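Local coordinates for protein Baccell_00875 (Bacteroides cellulosilyticus DSM 14838, PDB 5NO8) that probably acts as a polysaccharide lyase that removes L-rhamnose caps from glucuronic acid on complex arabinogalactan proteins, at residues 38-43 / 123-128; 91-96 / 101-106; 293-298 / 306-311; 392-397 / 612-617; 399-404 / 686-691. All coordinates share one frame; numbering follows the deposited sequence.

Contact 1 of 5, residues 38-43 / 123-128; sequences GAISEL and LVEEYS
Ile40 carries CG1 beside its backbone N and anti to the carbonyl carbon (chi1 -63°), and an extended second torsion (171°) drives CD1 toward strand 122-131. From there Leu123, its CG anti to the backbone N (chi1 165°), reaches back. The two side chains meet tip to tip, Ile40 CD1 lying 3.9 Å from Leu123 CD2. The same methyl closes on the carboxylate of Glu125, 3.3 Å from OE2, the acid chain arriving from the opposite direction. No backbone bond joins the segments: the CA atoms of Ile40 and Glu125 are 11.0 Å apart, and the contact is packing of a two-stranded sheet, 29-33 with 40-45, over the face of the eight-stranded antiparallel sheet that holds 122-131. Ser41 and Glu42 form a classic beta bulge opposite Arg32 on that small sheet.

Within its own strand, Tyr127 OH donates to Glu125 OE1 at 2.8 Å, meeting it from above the carboxylate plane. OE1 also accepts from Trp72 and Trp237, while OE2 forms a salt bridge with Arg116 NE; NH1 of the same guanidinium bonds to Gly38 O. A buried acid is thus pinned through both oxygens, and its charge is probably compensated despite the apolar methyl beside it.

Contact 2 of 5, residues 91-96 / 101-106; sequences RIPVEI and MKVLYR
Pro93 is the main bump of this beta hairpin, its ring filling the hollow between Val103 and Tyr105. Pro93 CB rests 3.7 Å from Val103 CG1 and over one face of the Tyr105 ring, while Pro93 CD comes 3.9 Å from Tyr105 CE2. On the opposite flank Val94 CG2 settles against Leu104 CG at 3.9 Å, and the carboxylate of Glu95 extends past Leu104 CD2 toward Lys102. Val94 and Glu95 share Leu104 in a classic beta bulge: Leu104 O accepts from Val94 N at 2.8 Å and, over a longer but straighter N-H...O line, from Glu95 N at 3.3 Å, and Leu104 N returns a bond to Glu95 O. Beyond the bulge one water links Ile92 O to Arg106 N.

With CG anti to the backbone N (chi1 177°) and a bend at chi2, Lys102 swings NZ to Glu95 OE2 for a weak salt bridge at 3.5 Å, the chains crossing at a slant. Cutting this residue back to an alanine would probably leave the Glu95 charge without its mate and that carboxylate freer to turn.

Strand 95-96 ends the eight-stranded antiparallel sheet, with 102-107 between it and 110-119, and Tyr105 OH bonds to Thr37 O.

Contact 3 of 5, residues 293-298 / 306-311; sequences VPVPVK and VEVPME
Val297 and Val306 bring their CA atoms within 5.0 Å, yet no direct backbone hydrogen bond joins 293-298 to 306-311. They belong to one beta hairpin, strands 293-300 and 303-309, within a mixed eight-stranded sheet, and the pairing seen nearer the turn, between Lys298 and Phe305, gives way here, where strand 293-300 is interrupted near Pro296 and Val295 pairs instead with Ala288 of strand 287-290.

What remains is a cluster of valines. With chi1 at -69°, Val295 has CG2 between the backbone N and the carbonyl carbon, where it faces Val306; the side chains cross at about a right angle, with Val295 CG2 3.9 Å from Val306 CG1. Val295 CG1 also faces Val308 CG1, at 4.3 Å. The second methyl of Val306 serves the other neighbour, CG2 standing 4.0 Å from Val297 CG2 and 3.7 Å from Pro296 O. Phe320 also packs on Val306, and Phe318 on Val308. Reducing Val306 to a glycine is likely to open a gap between Val295 and Val297, with both bridging methyls gone.

A single water stands in for the missing backbone bond, giving a proton to Pro296 O at 2.7 Å and accepting one from Glu307 N at 2.9 Å.

Contact 4 of 5, residues 392-397 / 612-617; sequences GAERLG and HYWSTI
Tyr613 and Trp614 carry the second segment onto Glu394. His612 opens a type I beta turn that ends at Ser615; its carbonyl O accepts from both Ser615 N and Ser615 OG, the two arriving from opposite faces of the carbonyl plane, and Tyr613 CD2 lies over one face of its imidazole.

Tyr613 follows with CG between its backbone N and carbonyl carbon (chi1 74°), which sends the ring toward Glu394. Its OH stops 3.5 Å from Glu394 CG, the phenol and carboxylate planes at 90°, while that hydroxyl is hydrogen-bonded to Asp679. The Tyr613 ring leans over the next indole, its CE1 3.2 Å above the plane of Trp614 and over its centre, with Trp614 CH2 at the edge of the phenol ring. Trp614 CZ2 approaches Glu394 CG at 4.2 Å, and its NE1 gives a proton, at 2.8 Å, to a water lying in the indole plane; that water donates to Glu394 OE2 at 2.6 Å. Arg447 also holds OE2, through a salt bridge. A glycerol, probably from the crystallisation liquor, lies about 4 Å from the Trp614 side chain and may mark a pocket.

Thr616 OG1 bonds to Tyr613 O at 2.7 Å, nearly along the C=O axis, steadying the start of helix 615-629. Glu394 stands just before helix 396-409, with helix 448-465 against it; Ile617 packs on helix 542-559, and Thr616 on helix 682-692.

Contact 5 of 5, residues 399-404 / 686-691; sequences GVLLVK and YYLLVN
Next to Leu688, which meets Leu401 across the contact, the ring of Tyr687 carries Asn691 ND2 over the centre of one face, 3.3 Å above its plane. The same amide donates to Tyr687 O at 3.1 Å, on the other side of the carbonyl plane from Asn691 N, and so fixes the rotation of Asn691 on its helix. The Tyr687 hydroxyl binds a glycerol, probably from the crystallisation liquor.

Helix-helix packing in the alpha-helical domain forms the contact: helices 396-409 and 682-692 run in the same general sense, the short segments at 40° and 10.4 Å at closest approach. Lys404 is fully extended beyond CG and slides past Leu688 in the opposite direction, so that its aliphatic part does the packing, with CB 3.9 Å from Leu688 CD1. Its ammonium ends beside Leu689, NZ lying 4.0 Å from Leu689 CB, and bonds to the backbone oxygens of Leu694 and Val685, as well as to a glycerol. Those bonds tie helix 396-409 to the first turn of helix 682-692 and to the chain end that follows it, and probably help to compensate the buried charge.

Leu688 meets its second partner at about a right angle: its CD1 touches Leu401 CD1 at 3.9 Å.

Overall arrangement
Along the chain contact 2 is nested within the loop closed by contact 1, and contacts 3, then 4 and 5, follow in series. Contacts 1 and 2 share the N-terminal eight-stranded antiparallel sheet, their centres 11 Å apart, and touch where Gly38 packs on Ile96 and Tyr105. Contact 3 lies in a separate mixed sheet, about 39 Å from contact 1 and 36 Å from contact 4 between centres. Contacts 4 and 5 cross in sequence, share helix 396-409, and meet where Trp614 and Thr616 pack on Tyr686. They lie across the chain's centre from contacts 1 and 2, so one pair belongs to the N-terminal beta region and the other to the helical domain.

Contact 1 of 5, residues 38-43 / 123-128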
# COMPACT_ATOMS: atom_id res chain seq x y z
N GLY A 38 20.76 18.08 18.35
CA GLY A 38 19.80 19.06 17.90
C GLY A 38 18.55 18.51 17.22
O GLY A 38 17.69 19.29 16.83
N ALA A 39 18.45 17.19 17.09
CA ALA A 39 17.25 16.56 16.52
C ALA A 39 16.04 16.68 17.43
O ALA A 39 16.17 16.82 18.65
CB ALA A 39 17.51 15.09 16.27
N ILE A 40 14.86 16.58 16.85
CA ILE A 40 13.65 16.42 17.64
C ILE A 40 13.56 14.98 18.06
O ILE A 40 13.38 14.10 17.23
CB ILE A 40 12.39 16.85 16.87
CG1 ILE A 40 12.49 18.32 16.55
CG2 ILE A 40 11.14 16.51 17.69
CD1 ILE A 40 11.44 18.85 15.60
N SER A 41 13.70 14.72 19.36
CA SER A 41 13.68 13.35 19.86
C SER A 41 12.28 12.85 20.21
O SER A 41 12.04 11.66 20.18
CB SER A 41 14.60 13.24 21.10
OG SER A 41 14.11 14.10 22.12
N GLU A 42 11.37 13.77 20.51
CA GLU A 42 9.98 13.45 20.85
C GLU A 42 9.11 14.57 20.32
O GLU A 42 9.44 15.74 20.44
CB GLU A 42 9.87 13.36 22.38
CG GLU A 42 8.56 12.89 22.97
CD GLU A 42 8.63 12.96 24.51
OE1 GLU A 42 9.43 12.20 25.10
OE2 GLU A 42 7.93 13.83 25.09
N LEU A 43 7.99 14.20 19.70
CA LEU A 43 7.05 15.15 19.13
C LEU A 43 5.69 14.68 19.58
O LEU A 43 5.28 13.57 19.27
CB LEU A 43 7.16 15.14 17.60
CG LEU A 43 6.94 16.42 16.80
CD1 LEU A 43 7.33 16.17 15.35
CD2 LEU A 43 5.50 16.88 16.89
N LEU A 123 4.31 23.74 14.66
CA LEU A 123 5.75 23.78 14.57
C LEU A 123 6.10 24.20 13.14
O LEU A 123 5.69 23.53 12.19
CB LEU A 123 6.36 22.43 14.87
CG LEU A 123 7.82 22.18 14.49
CD1 LEU A 123 8.79 23.11 15.22
CD2 LEU A 123 8.16 20.71 14.66
N VAL A 124 6.86 25.28 13.00
CA VAL A 124 7.36 25.72 11.72
C VAL A 124 8.87 25.51 11.76
O VAL A 124 9.53 26.00 12.67
CB VAL A 124 6.98 27.18 11.45
CG1 VAL A 124 7.49 27.60 10.08
CG2 VAL A 124 5.46 27.38 11.55
N GLU A 125 9.39 24.73 10.83
CA GLU A 125 10.82 24.51 10.70
C GLU A 125 11.31 25.02 9.38
O GLU A 125 10.71 24.71 8.35
CB GLU A 125 11.13 23.03 10.75
CG GLU A 125 10.63 22.32 11.97
CD GLU A 125 11.41 21.03 12.17
OE1 GLU A 125 11.29 20.12 11.30
OE2 GLU A 125 12.21 20.93 13.14
N GLU A 126 12.40 25.79 9.41
CA GLU A 126 13.04 26.30 8.21
C GLU A 126 14.45 25.72 8.16
O GLU A 126 15.20 25.88 9.12
CB GLU A 126 13.05 27.82 8.27
CG GLU A 126 13.58 28.55 7.05
CD GLU A 126 13.73 30.05 7.32
OE1 GLU A 126 12.86 30.68 7.97
OE2 GLU A 126 14.76 30.59 6.89
N TYR A 127 14.76 25.00 7.08
CA TYR A 127 16.09 24.43 6.82
C TYR A 127 16.71 25.26 5.71
O TYR A 127 16.08 25.49 4.67
CB TYR A 127 15.99 22.97 6.35
CG TYR A 127 15.39 22.03 7.34
CD1 TYR A 127 14.03 22.01 7.56
CD2 TYR A 127 16.18 21.13 8.05
CE1 TYR A 127 13.46 21.14 8.47
CE2 TYR A 127 15.62 20.26 8.96
CZ TYR A 127 14.26 20.28 9.19
OH TYR A 127 13.68 19.42 10.11
N SER A 128 17.92 25.77 5.92
CA SER A 128 18.61 26.43 4.84
C SER A 128 19.93 25.74 4.63
O SER A 128 20.63 25.44 5.61
CB SER A 128 18.79 27.91 5.12
OG SER A 128 19.53 28.05 6.28

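Contact 2 of 5, residues 91-96 / 101-106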
# COMPACT_ATOMS: atom_id res chain seq x y z
N ARG A 91 25.02 15.56 12.10
CA ARG A 91 24.64 14.93 13.35
C ARG A 91 25.09 15.75 14.57
O ARG A 91 24.36 15.81 15.53
CB ARG A 91 25.23 13.51 13.47
CG ARG A 91 24.71 12.76 14.70
CD ARG A 91 25.21 11.32 14.77
NE ARG A 91 26.58 11.31 15.25
CZ ARG A 91 26.95 11.28 16.53
NH1 ARG A 91 26.08 11.18 17.53
NH2 ARG A 91 28.24 11.32 16.80
N ILE A 92 26.26 16.37 14.51
CA ILE A 92 26.79 17.15 15.64
C ILE A 92 26.84 18.62 15.24
O ILE A 92 27.61 18.99 14.38
CB ILE A 92 28.20 16.67 16.04
CG1 ILE A 92 28.19 15.16 16.41
CG2 ILE A 92 28.78 17.54 17.15
CD1 ILE A 92 27.23 14.77 17.53
N PRO A 93 26.01 19.46 15.88
CA PRO A 93 25.98 20.86 15.56
C PRO A 93 27.28 21.57 15.91
O PRO A 93 27.98 21.15 16.86
CB PRO A 93 24.86 21.42 16.43
CG PRO A 93 24.24 20.30 17.13
CD PRO A 93 25.05 19.09 16.93
N VAL A 94 27.57 22.62 15.17
CA VAL A 94 28.59 23.59 15.56
C VAL A 94 28.02 24.62 16.54
O VAL A 94 28.76 25.18 17.32
CB VAL A 94 29.30 24.27 14.38
CG1 VAL A 94 29.97 23.23 13.50
CG2 VAL A 94 28.38 25.13 13.54
N GLU A 95 26.72 24.86 16.49
CA GLU A 95 26.04 25.76 17.43
C GLU A 95 24.61 25.25 17.69
O GLU A 95 23.91 24.82 16.76
CB GLU A 95 26.01 27.19 16.89
CG GLU A 95 25.47 28.24 17.87
CD GLU A 95 25.06 29.55 17.20
OE1 GLU A 95 25.42 29.80 16.02
OE2 GLU A 95 24.35 30.34 17.88
N ILE A 96 24.19 25.28 18.95
CA ILE A 96 22.80 24.93 19.27
C ILE A 96 22.37 25.90 20.36
O ILE A 96 23.13 26.13 21.31
CB ILE A 96 22.62 23.44 19.64
CG1 ILE A 96 21.18 23.13 20.08
CG2 ILE A 96 23.64 22.96 20.66
CD1 ILE A 96 20.91 21.64 20.14
N MET A 101 15.98 25.55 19.59
CA MET A 101 15.16 26.02 18.45
C MET A 101 15.98 26.57 17.31
O MET A 101 15.43 26.89 16.25
CB MET A 101 14.14 27.04 18.93
CG MET A 101 13.20 26.45 19.97
SD MET A 101 12.21 25.04 19.49
CE MET A 101 10.75 25.89 18.87
N LYS A 102 17.29 26.72 17.51
CA LYS A 102 18.18 27.11 16.44
C LYS A 102 19.34 26.15 16.48
O LYS A 102 19.98 26.00 17.53
CB LYS A 102 18.68 28.54 16.62
CG LYS A 102 19.68 29.00 15.56
CD LYS A 102 20.73 29.96 16.09
CE LYS A 102 21.77 30.27 15.01
NZ LYS A 102 22.47 31.57 15.25
N VAL A 103 19.60 25.48 15.36
CA VAL A 103 20.68 24.52 15.30
C VAL A 103 21.45 24.74 14.00
O VAL A 103 20.84 24.86 12.91
CB VAL A 103 20.15 23.06 15.37
CG1 VAL A 103 21.27 22.11 15.70
CG2 VAL A 103 19.05 22.90 16.44
N LEU A 104 22.76 24.82 14.11
CA LEU A 104 23.63 25.07 12.99
C LEU A 104 24.63 23.94 12.86
O LEU A 104 25.32 23.58 13.82
CB LEU A 104 24.33 26.41 13.19
CG LEU A 104 25.25 26.94 12.11
CD1 LEU A 104 24.49 27.09 10.82
CD2 LEU A 104 25.90 28.26 12.55
N TYR A 105 24.74 23.40 11.64
CA TYR A 105 25.69 22.34 11.30
C TYR A 105 26.54 22.86 10.17
O TYR A 105 26.07 23.66 9.36
CB TYR A 105 24.97 21.05 10.82
CG TYR A 105 23.91 20.53 11.73
CD1 TYR A 105 22.63 21.10 11.73
CD2 TYR A 105 24.15 19.49 12.64
CE1 TYR A 105 21.63 20.64 12.56
CE2 TYR A 105 23.15 19.02 13.50
CZ TYR A 105 21.90 19.61 13.48
OH TYR A 105 20.88 19.19 14.30
N ARG A 106 27.77 22.37 10.08
CA ARG A 106 28.67 22.72 8.99
C ARG A 106 29.38 21.46 8.58
O ARG A 106 30.14 20.88 9.36
CB ARG A 106 29.65 23.83 9.37
CG ARG A 106 30.64 24.23 8.29
CD ARG A 106 30.00 24.91 7.07
NE ARG A 106 31.05 25.28 6.15
CZ ARG A 106 31.72 26.44 6.15
NH1 ARG A 106 31.39 27.42 6.96
NH2 ARG A 106 32.70 26.62 5.28
O HOH W 1 28.17 20.14 11.91

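Contact 3 of 5, residues 293-298 / 306-311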
# COMPACT_ATOMS: atom_id res chain seq x y z
N VAL A 293 5.08 18.33 -21.82
CA VAL A 293 4.54 19.14 -22.93
C VAL A 293 3.46 20.10 -22.42
O VAL A 293 2.46 19.68 -21.84
CB VAL A 293 3.96 18.27 -24.05
CG1 VAL A 293 3.47 19.14 -25.21
CG2 VAL A 293 4.96 17.22 -24.49
N PRO A 294 3.61 21.41 -22.68
CA PRO A 294 2.56 22.32 -22.24
C PRO A 294 1.18 21.97 -22.75
O PRO A 294 1.01 21.60 -23.92
CB PRO A 294 3.00 23.68 -22.84
CG PRO A 294 4.48 23.59 -22.85
CD PRO A 294 4.76 22.16 -23.23
N VAL A 295 0.20 22.08 -21.86
CA VAL A 295 -1.20 21.89 -22.17
C VAL A 295 -2.00 23.05 -21.59
O VAL A 295 -1.60 23.63 -20.58
CB VAL A 295 -1.76 20.58 -21.60
CG1 VAL A 295 -1.15 19.40 -22.34
CG2 VAL A 295 -1.53 20.47 -20.10
N PRO A 296 -3.15 23.38 -22.20
CA PRO A 296 -3.91 24.55 -21.69
C PRO A 296 -4.50 24.32 -20.31
O PRO A 296 -4.87 23.20 -19.98
CB PRO A 296 -5.03 24.74 -22.74
CG PRO A 296 -5.00 23.56 -23.63
CD PRO A 296 -3.77 22.75 -23.37
N VAL A 297 -4.55 25.38 -19.50
CA VAL A 297 -5.19 25.36 -18.19
C VAL A 297 -6.35 26.34 -18.21
O VAL A 297 -6.21 27.43 -18.75
CB VAL A 297 -4.21 25.81 -17.07
CG1 VAL A 297 -4.91 25.94 -15.73
CG2 VAL A 297 -3.03 24.86 -16.96
N LYS A 298 -7.46 25.96 -17.61
CA LYS A 298 -8.58 26.89 -17.38
C LYS A 298 -8.56 27.25 -15.91
O LYS A 298 -8.43 26.36 -15.06
CB LYS A 298 -9.92 26.21 -17.70
N VAL A 306 -7.10 21.10 -16.12
CA VAL A 306 -6.71 20.62 -17.42
C VAL A 306 -7.69 19.53 -17.81
O VAL A 306 -8.03 18.67 -16.98
CB VAL A 306 -5.30 20.00 -17.32
CG1 VAL A 306 -4.90 19.27 -18.59
CG2 VAL A 306 -4.29 21.06 -17.00
N GLU A 307 -8.11 19.52 -19.08
CA GLU A 307 -8.92 18.42 -19.60
C GLU A 307 -8.30 18.00 -20.91
O GLU A 307 -8.20 18.81 -21.84
CB GLU A 307 -10.36 18.84 -19.82
CG GLU A 307 -11.13 18.94 -18.51
CD GLU A 307 -12.64 19.09 -18.68
OE1 GLU A 307 -13.07 19.66 -19.71
OE2 GLU A 307 -13.39 18.66 -17.77
N VAL A 308 -7.85 16.76 -20.99
CA VAL A 308 -7.14 16.28 -22.16
C VAL A 308 -7.53 14.85 -22.48
O VAL A 308 -7.86 14.08 -21.60
CB VAL A 308 -5.60 16.31 -21.99
CG1 VAL A 308 -5.08 17.73 -21.97
CG2 VAL A 308 -5.16 15.55 -20.76
N PRO A 309 -7.47 14.49 -23.75
CA PRO A 309 -7.59 13.10 -24.12
C PRO A 309 -6.30 12.31 -23.84
O PRO A 309 -5.17 12.83 -23.93
CB PRO A 309 -7.89 13.17 -25.62
CG PRO A 309 -7.15 14.37 -26.06
CD PRO A 309 -7.29 15.35 -24.93
N MET A 310 -6.48 11.06 -23.47
CA MET A 310 -5.39 10.17 -23.15
C MET A 310 -5.24 9.25 -24.34
O MET A 310 -5.91 8.24 -24.42
CB MET A 310 -5.74 9.40 -21.86
CG MET A 310 -5.96 10.28 -20.64
SD MET A 310 -4.51 11.31 -20.22
CE MET A 310 -4.05 10.53 -18.68
N GLU A 311 -4.33 9.57 -25.26
CA GLU A 311 -4.31 8.88 -26.55
C GLU A 311 -3.14 7.90 -26.76
O GLU A 311 -3.05 7.27 -27.82
CB GLU A 311 -4.37 9.90 -27.71
CG GLU A 311 -5.57 10.86 -27.67
CD GLU A 311 -6.94 10.25 -28.03
OE1 GLU A 311 -7.87 11.04 -28.33
OE2 GLU A 311 -7.13 9.01 -28.05
O HOH W 2 -7.00 21.72 -20.67

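Contact 4 of 5, residues 392-397 / 612-617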
# COMPACT_ATOMS: atom_id res chain seq x y z
N GLY A 392 1.45 -23.73 -4.44
CA GLY A 392 0.12 -23.63 -3.85
C GLY A 392 -0.06 -22.29 -3.15
O GLY A 392 0.48 -21.27 -3.61
N ALA A 393 -0.78 -22.31 -2.03
CA ALA A 393 -1.01 -21.13 -1.20
C ALA A 393 -1.59 -19.97 -2.04
O ALA A 393 -2.60 -20.16 -2.72
CB ALA A 393 0.26 -20.73 -0.46
N GLU A 394 -0.95 -18.81 -2.04
CA GLU A 394 -1.52 -17.66 -2.73
C GLU A 394 -1.61 -17.85 -4.25
O GLU A 394 -2.31 -17.08 -4.90
CB GLU A 394 -0.68 -16.39 -2.47
CG GLU A 394 -0.86 -15.74 -1.12
CD GLU A 394 -0.01 -16.31 -0.00
OE1 GLU A 394 0.59 -17.42 -0.13
OE2 GLU A 394 0.05 -15.62 1.04
N ARG A 395 -0.86 -18.80 -4.81
CA ARG A 395 -0.93 -19.10 -6.26
C ARG A 395 -2.30 -19.65 -6.70
O ARG A 395 -2.61 -19.63 -7.90
CB ARG A 395 0.19 -20.04 -6.71
CG ARG A 395 1.52 -19.40 -7.10
CD ARG A 395 2.15 -18.57 -6.00
NE ARG A 395 2.53 -19.40 -4.85
CZ ARG A 395 2.89 -18.91 -3.66
NH1 ARG A 395 2.97 -17.59 -3.45
NH2 ARG A 395 3.19 -19.76 -2.67
N LEU A 396 -3.12 -20.11 -5.75
CA LEU A 396 -4.55 -20.38 -5.99
C LEU A 396 -5.32 -19.25 -6.69
O LEU A 396 -6.29 -19.52 -7.39
CB LEU A 396 -5.28 -20.77 -4.71
CG LEU A 396 -5.24 -22.26 -4.30
CD1 LEU A 396 -6.22 -23.04 -5.18
CD2 LEU A 396 -3.86 -22.87 -4.37
N GLY A 397 -4.90 -17.99 -6.48
CA GLY A 397 -5.54 -16.88 -7.11
C GLY A 397 -5.54 -16.96 -8.62
O GLY A 397 -6.50 -16.50 -9.24
N HIS A 612 0.42 -3.07 -3.60
CA HIS A 612 0.48 -4.47 -3.44
C HIS A 612 -0.95 -4.96 -3.57
O HIS A 612 -1.86 -4.38 -3.04
CB HIS A 612 1.02 -4.86 -2.09
CG HIS A 612 1.12 -6.33 -1.91
ND1 HIS A 612 0.16 -7.06 -1.25
CD2 HIS A 612 2.01 -7.23 -2.40
CE1 HIS A 612 0.49 -8.34 -1.29
NE2 HIS A 612 1.61 -8.46 -1.98
N TYR A 613 -1.12 -6.10 -4.22
CA TYR A 613 -2.45 -6.60 -4.59
C TYR A 613 -3.42 -6.82 -3.43
O TYR A 613 -4.63 -6.72 -3.62
CB TYR A 613 -2.32 -7.87 -5.41
CG TYR A 613 -1.94 -9.07 -4.61
CD1 TYR A 613 -2.92 -9.86 -4.04
CD2 TYR A 613 -0.62 -9.44 -4.45
CE1 TYR A 613 -2.60 -10.99 -3.33
CE2 TYR A 613 -0.29 -10.57 -3.72
CZ TYR A 613 -1.30 -11.32 -3.14
OH TYR A 613 -1.05 -12.47 -2.43
N TRP A 614 -2.94 -7.11 -2.20
CA TRP A 614 -3.92 -7.22 -1.10
C TRP A 614 -4.60 -5.90 -0.74
O TRP A 614 -5.64 -5.90 -0.08
CB TRP A 614 -3.37 -7.89 0.14
CG TRP A 614 -3.14 -9.36 0.09
CD1 TRP A 614 -2.06 -9.98 0.59
CD2 TRP A 614 -3.99 -10.41 -0.41
NE1 TRP A 614 -2.15 -11.33 0.43
CE2 TRP A 614 -3.33 -11.62 -0.19
CE3 TRP A 614 -5.23 -10.44 -1.07
CZ2 TRP A 614 -3.86 -12.86 -0.58
CZ3 TRP A 614 -5.75 -11.66 -1.47
CH2 TRP A 614 -5.08 -12.84 -1.21
N SER A 615 -4.09 -4.77 -1.23
CA SER A 615 -4.84 -3.52 -1.15
C SER A 615 -6.25 -3.66 -1.73
O SER A 615 -7.14 -2.92 -1.36
CB SER A 615 -4.14 -2.35 -1.86
OG SER A 615 -4.03 -2.56 -3.29
N THR A 616 -6.44 -4.59 -2.66
CA THR A 616 -7.77 -4.78 -3.27
C THR A 616 -8.78 -5.39 -2.31
O THR A 616 -9.96 -5.29 -2.56
CB THR A 616 -7.73 -5.60 -4.57
OG1 THR A 616 -7.26 -6.93 -4.34
CG2 THR A 616 -6.81 -4.92 -5.61
N ILE A 617 -8.34 -5.97 -1.19
CA ILE A 617 -9.32 -6.47 -0.22
C ILE A 617 -10.14 -5.29 0.30
O ILE A 617 -11.34 -5.42 0.53
CB ILE A 617 -8.66 -7.17 0.99
CG1 ILE A 617 -7.75 -8.31 0.57
CG2 ILE A 617 -9.76 -7.74 1.90
CD1 ILE A 617 -6.82 -8.73 1.69
O HOH W 3 -0.02 -13.03 1.09

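Contact 5 of 5, residues 399-404 / 686-691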
# COMPACT_ATOMS: atom_id res chain seq x y z
N GLY A 399 -5.97 -19.70 -10.36
CA GLY A 399 -7.14 -20.52 -10.68
C GLY A 399 -8.45 -19.77 -10.49
O GLY A 399 -9.37 -19.88 -11.30
N VAL A 400 -8.57 -19.00 -9.42
CA VAL A 400 -9.80 -18.29 -9.15
C VAL A 400 -10.01 -17.23 -10.26
O VAL A 400 -11.13 -17.05 -10.76
CB VAL A 400 -9.81 -17.69 -7.74
CG1 VAL A 400 -11.07 -16.90 -7.50
CG2 VAL A 400 -9.66 -18.80 -6.69
N LEU A 401 -8.93 -16.57 -10.66
CA LEU A 401 -9.04 -15.61 -11.75
C LEU A 401 -9.52 -16.30 -13.04
O LEU A 401 -10.44 -15.79 -13.72
CB LEU A 401 -7.71 -14.94 -12.05
CG LEU A 401 -7.71 -14.01 -13.26
CD1 LEU A 401 -8.78 -12.93 -13.13
CD2 LEU A 401 -6.33 -13.39 -13.45
N LEU A 402 -8.86 -17.40 -13.42
CA LEU A 402 -9.24 -18.08 -14.67
C LEU A 402 -10.70 -18.56 -14.66
O LEU A 402 -11.35 -18.48 -15.71
CB LEU A 402 -8.29 -19.18 -15.06
CG LEU A 402 -7.12 -18.77 -15.94
CD1 LEU A 402 -6.28 -17.62 -15.38
CD2 LEU A 402 -6.25 -19.97 -16.25
N VAL A 403 -11.21 -18.99 -13.51
CA VAL A 403 -12.65 -19.30 -13.40
C VAL A 403 -13.52 -18.08 -13.68
O VAL A 403 -14.48 -18.16 -14.44
CB VAL A 403 -13.08 -19.84 -12.01
CG1 VAL A 403 -14.59 -20.04 -11.98
CG2 VAL A 403 -12.36 -21.12 -11.70
N LYS A 404 -13.21 -16.94 -13.05
CA LYS A 404 -14.05 -15.77 -13.21
C LYS A 404 -14.03 -15.35 -14.69
O LYS A 404 -15.07 -15.02 -15.24
CB LYS A 404 -13.64 -14.63 -12.28
CG LYS A 404 -13.95 -14.95 -10.84
CD LYS A 404 -13.76 -13.76 -9.93
CE LYS A 404 -13.99 -14.16 -8.49
NZ LYS A 404 -14.10 -12.95 -7.64
N TYR A 686 -10.38 -9.63 -7.41
CA TYR A 686 -11.16 -8.63 -6.74
C TYR A 686 -11.66 -7.53 -7.68
O TYR A 686 -12.74 -6.95 -7.44
CB TYR A 686 -10.40 -8.10 -5.52
CG TYR A 686 -10.46 -9.11 -4.40
CD1 TYR A 686 -11.67 -9.39 -3.77
CD2 TYR A 686 -9.36 -9.86 -4.06
CE1 TYR A 686 -11.74 -10.34 -2.75
CE2 TYR A 686 -9.42 -10.81 -3.04
CZ TYR A 686 -10.61 -11.03 -2.39
OH TYR A 686 -10.66 -11.95 -1.39
N TYR A 687 -10.93 -7.27 -8.75
CA TYR A 687 -11.39 -6.36 -9.79
C TYR A 687 -12.73 -6.88 -10.35
O TYR A 687 -13.67 -6.11 -10.51
CB TYR A 687 -10.37 -6.24 -10.91
CG TYR A 687 -10.79 -5.28 -11.97
CD1 TYR A 687 -11.63 -5.68 -13.00
CD2 TYR A 687 -10.40 -3.94 -11.92
CE1 TYR A 687 -12.06 -4.78 -13.97
CE2 TYR A 687 -10.83 -3.05 -12.87
CZ TYR A 687 -11.66 -3.48 -13.89
OH TYR A 687 -12.09 -2.55 -14.82
N LEU A 688 -12.78 -8.17 -10.63
CA LEU A 688 -13.99 -8.79 -11.19
C LEU A 688 -15.11 -8.94 -10.18
O LEU A 688 -16.27 -8.86 -10.57
CB LEU A 688 -13.66 -10.12 -11.85
CG LEU A 688 -12.75 -9.95 -13.07
CD1 LEU A 688 -12.28 -11.27 -13.59
CD2 LEU A 688 -13.43 -9.17 -14.20
N LEU A 689 -14.78 -9.10 -8.90
CA LEU A 689 -15.80 -8.99 -7.85
C LEU A 689 -16.46 -7.63 -7.82
O LEU A 689 -17.69 -7.48 -7.91
CB LEU A 689 -15.20 -9.30 -6.47
CG LEU A 689 -16.21 -9.17 -5.32
CD1 LEU A 689 -17.20 -10.34 -5.40
CD2 LEU A 689 -15.47 -9.16 -4.00
N VAL A 690 -15.63 -6.59 -7.73
CA VAL A 690 -16.10 -5.24 -7.58
C VAL A 690 -16.91 -4.78 -8.78
O VAL A 690 -17.93 -4.11 -8.60
CB VAL A 690 -14.93 -4.27 -7.34
CG1 VAL A 690 -15.32 -2.82 -7.54
CG2 VAL A 690 -14.36 -4.50 -5.95
N ASN A 691 -16.44 -5.12 -9.98
CA ASN A 691 -17.04 -4.58 -11.20
C ASN A 691 -18.15 -5.44 -11.78
O ASN A 691 -18.99 -4.91 -12.50
CB ASN A 691 -15.97 -4.29 -12.23
CG ASN A 691 -15.23 -3.02 -11.90
OD1 ASN A 691 -15.83 -1.94 -11.95
ND2 ASN A 691 -13.99 -3.15 -11.43